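Local coordinates for purine nucleoside phosphorylase (Schistosoma mansoni, PDB 6B4T) that catalyses the reversible phosphorolysis of purine nucleosides such as inosine and guanosine, releasing the free base and a pentose 1-phosphate, at the 4-methylpyridin-2-ol site. Sequence-based numbering; all coordinates share one arbitrary frame.

The 4-methylpyridin-2-ol site. Residues 118-120, 202-203, 219-221, 244-245, 262. With CQJ (4-methylpyridin-2-ol), chain B.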
loop_
_atom_site.group_PDB
_atom_site.type_symbol
_atom_site.label_atom_id
_atom_site.label_comp_id
_atom_site.label_asym_id
_atom_site.label_seq_id
_atom_site.Cartn_x
_atom_site.Cartn_y
_atom_site.Cartn_z
ATOM N N LEU A 118 0.783 -7.333 -20.920
ATOM C CA LEU A 118 -0.575 -7.863 -20.997
ATOM C C LEU A 118 -1.376 -7.317 -19.816
ATOM O O LEU A 118 -0.879 -7.263 -18.683
ATOM C CB LEU A 118 -0.561 -9.393 -20.973
ATOM C CG LEU A 118 -0.046 -10.142 -22.198
ATOM C CD1 LEU A 118 0.482 -11.468 -21.735
ATOM C CD2 LEU A 118 -1.185 -10.335 -23.193
ATOM N N ALA A 119 -2.603 -6.857 -20.082
ATOM C CA ALA A 119 -3.387 -6.142 -19.081
ATOM C C ALA A 119 -4.877 -6.460 -19.205
ATOM O O ALA A 119 -5.340 -7.014 -20.210
ATOM C CB ALA A 119 -3.169 -4.630 -19.211
ATOM N N GLY A 120 -5.635 -6.064 -18.184
ATOM C CA GLY A 120 -7.097 -6.166 -18.196
ATOM C C GLY A 120 -7.758 -4.849 -18.569
ATOM O O GLY A 120 -7.309 -3.772 -18.156
ATOM N N TYR A 202 -5.498 -11.552 -9.845
ATOM C CA TYR A 202 -6.205 -10.671 -10.778
ATOM C C TYR A 202 -7.125 -9.745 -9.986
ATOM O O TYR A 202 -7.639 -10.116 -8.926
ATOM C CB TYR A 202 -7.014 -11.496 -11.799
ATOM C CG TYR A 202 -6.165 -12.287 -12.792
ATOM C CD1 TYR A 202 -5.344 -11.643 -13.715
ATOM C CD2 TYR A 202 -6.175 -13.663 -12.786
ATOM C CE1 TYR A 202 -4.574 -12.381 -14.631
ATOM C CE2 TYR A 202 -5.415 -14.414 -13.700
ATOM C CZ TYR A 202 -4.597 -13.742 -14.606
ATOM O OH TYR A 202 -3.812 -14.461 -15.504
ATOM N N GLU A 203 -7.345 -8.533 -10.508
ATOM C CA GLU A 203 -8.358 -7.644 -9.939
ATOM C C GLU A 203 -9.680 -8.386 -9.704
ATOM O O GLU A 203 -10.189 -9.090 -10.588
ATOM C CB GLU A 203 -8.560 -6.426 -10.878
ATOM C CG GLU A 203 -9.106 -6.701 -12.311
ATOM C CD GLU A 203 -8.088 -7.151 -13.379
ATOM O OE1 GLU A 203 -6.896 -7.400 -13.075
ATOM O OE2 GLU A 203 -8.540 -7.272 -14.559
ATOM N N VAL A 219 -5.756 -2.111 -16.304
ATOM C CA VAL A 219 -5.105 -2.499 -15.035
ATOM C C VAL A 219 -4.110 -3.646 -15.283
ATOM O O VAL A 219 -4.372 -4.567 -16.060
ATOM C CB VAL A 219 -6.156 -2.861 -13.944
ATOM C CG1 VAL A 219 -7.070 -4.000 -14.375
ATOM C CG2 VAL A 219 -5.493 -3.217 -12.613
ATOM N N GLY A 220 -2.949 -3.586 -14.619
ATOM C CA GLY A 220 -1.984 -4.664 -14.689
ATOM C C GLY A 220 -0.976 -4.599 -13.561
ATOM O O GLY A 220 -1.033 -3.707 -12.707
ATOM N N MET A 221 -0.025 -5.554 -13.594
ATOM C CA MET A 221 0.886 -5.800 -12.473
ATOM C C MET A 221 2.354 -5.463 -12.773
ATOM O O MET A 221 3.238 -5.960 -12.076
ATOM C CB MET A 221 0.770 -7.266 -12.021
ATOM C CG MET A 221 -0.643 -7.771 -11.791
ATOM S SD MET A 221 -0.631 -9.577 -11.500
ATOM C CE MET A 221 -2.374 -9.948 -11.629
ATOM N N ALA A 244 -6.314 -8.443 -22.643
ATOM C CA ALA A 244 -6.691 -9.848 -22.688
ATOM C C ALA A 244 -8.188 -10.074 -22.510
ATOM O O ALA A 244 -8.704 -11.084 -22.979
ATOM C CB ALA A 244 -5.931 -10.632 -21.619
ATOM N N ASN A 245 -8.885 -9.153 -21.850
ATOM C CA ASN A 245 -10.283 -9.328 -21.458
ATOM C C ASN A 245 -10.802 -7.964 -21.027
ATOM O O ASN A 245 -10.014 -7.044 -20.779
ATOM C CB ASN A 245 -10.403 -10.316 -20.307
ATOM C CG ASN A 245 -9.877 -9.721 -19.004
ATOM O OD1 ASN A 245 -8.715 -9.319 -18.936
ATOM N ND2 ASN A 245 -10.744 -9.585 -18.003
ATOM N N VAL A 262 -5.304 -15.767 -21.150
ATOM C CA VAL A 262 -4.445 -14.620 -21.419
ATOM C C VAL A 262 -3.416 -14.962 -22.482
ATOM O O VAL A 262 -3.199 -14.197 -23.425
ATOM C CB VAL A 262 -3.769 -14.152 -20.113
ATOM C CG1 VAL A 262 -2.652 -13.139 -20.392
ATOM C CG2 VAL A 262 -4.823 -13.579 -19.186
HETATM C C4 CQJ B . -4.040 -8.472 -15.458
HETATM C C5 CQJ B . -3.631 -9.140 -16.535
HETATM C C3 CQJ B . -6.262 -9.019 -16.213
HETATM C C2 CQJ B . -5.864 -9.313 -17.649
HETATM C C1 CQJ B . -4.599 -9.622 -17.543
HETATM O O CQJ B . -3.249 -7.977 -14.474
HETATM N N CQJ B . -5.492 -8.414 -15.370
HETATM C C CQJ B . -3.785 -10.048 -18.767
HETATM O O HOH W 1 -4.302 -6.660 -12.287
HETATM O O HOH W 2 -0.711 -7.666 -15.478
#
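4-Methylpyridin-2-ol (CQJ) occupies the purine-base pocket of a phosphorylase-superfamily nucleoside phosphorylase, with Glu203 and Asn245 as the family's base-recognising residues. It is almost wholly buried, 245 of its 258 Å² hidden. Direct polar recognition comes from a hydrogen bond between carboxylate OE1 of Glu203 and ring N of CQJ, 2.9 Å apart; a pyridone-like tautomer carrying hydrogen on N would suit it. CG of Glu203 takes the crowded position between backbone N and carbonyl carbon (chi1 63°), and a bend at chi2 (-82°) turns the carboxylate back toward the ring, with OE2 beside C3.

Two waters grip the exocyclic oxygen. Water 1 lies 2.8 Å from CQJ O and 2.8 Å from Glu203 OE1, so this carboxylate oxygen serves both ring N and the water. Water 2 stands 2.7 Å from CQJ O; backbone N of Met221 reaches it at 2.9 Å, and carbonyl O of Leu118 lies on its other side, more loosely.

The two ring faces meet different groups. Tyr202 comes edge-on over one face, its ring turned steeply to the ligand plane, with CD1 3.6 Å from CQJ N and CE1 over C5 and C1. The backbone of Ala119 and Gly120, on strand 112-121, packs flat against the opposite face. The amide oxygen OD1 of Asn245 points at C2 of CQJ, where carbon offers no conventional donor.

In an apolar corner, CB of Ala244 lies 3.6 Å from methyl carbon C of CQJ. CG1 and CG2 of Val262, on helix 259-283, press side by side, each 3.7 Å from C of CQJ; Leu118 adds its backbone C and CB. At the oxygen end, CG and CE of extended Met221 lie alongside CQJ O.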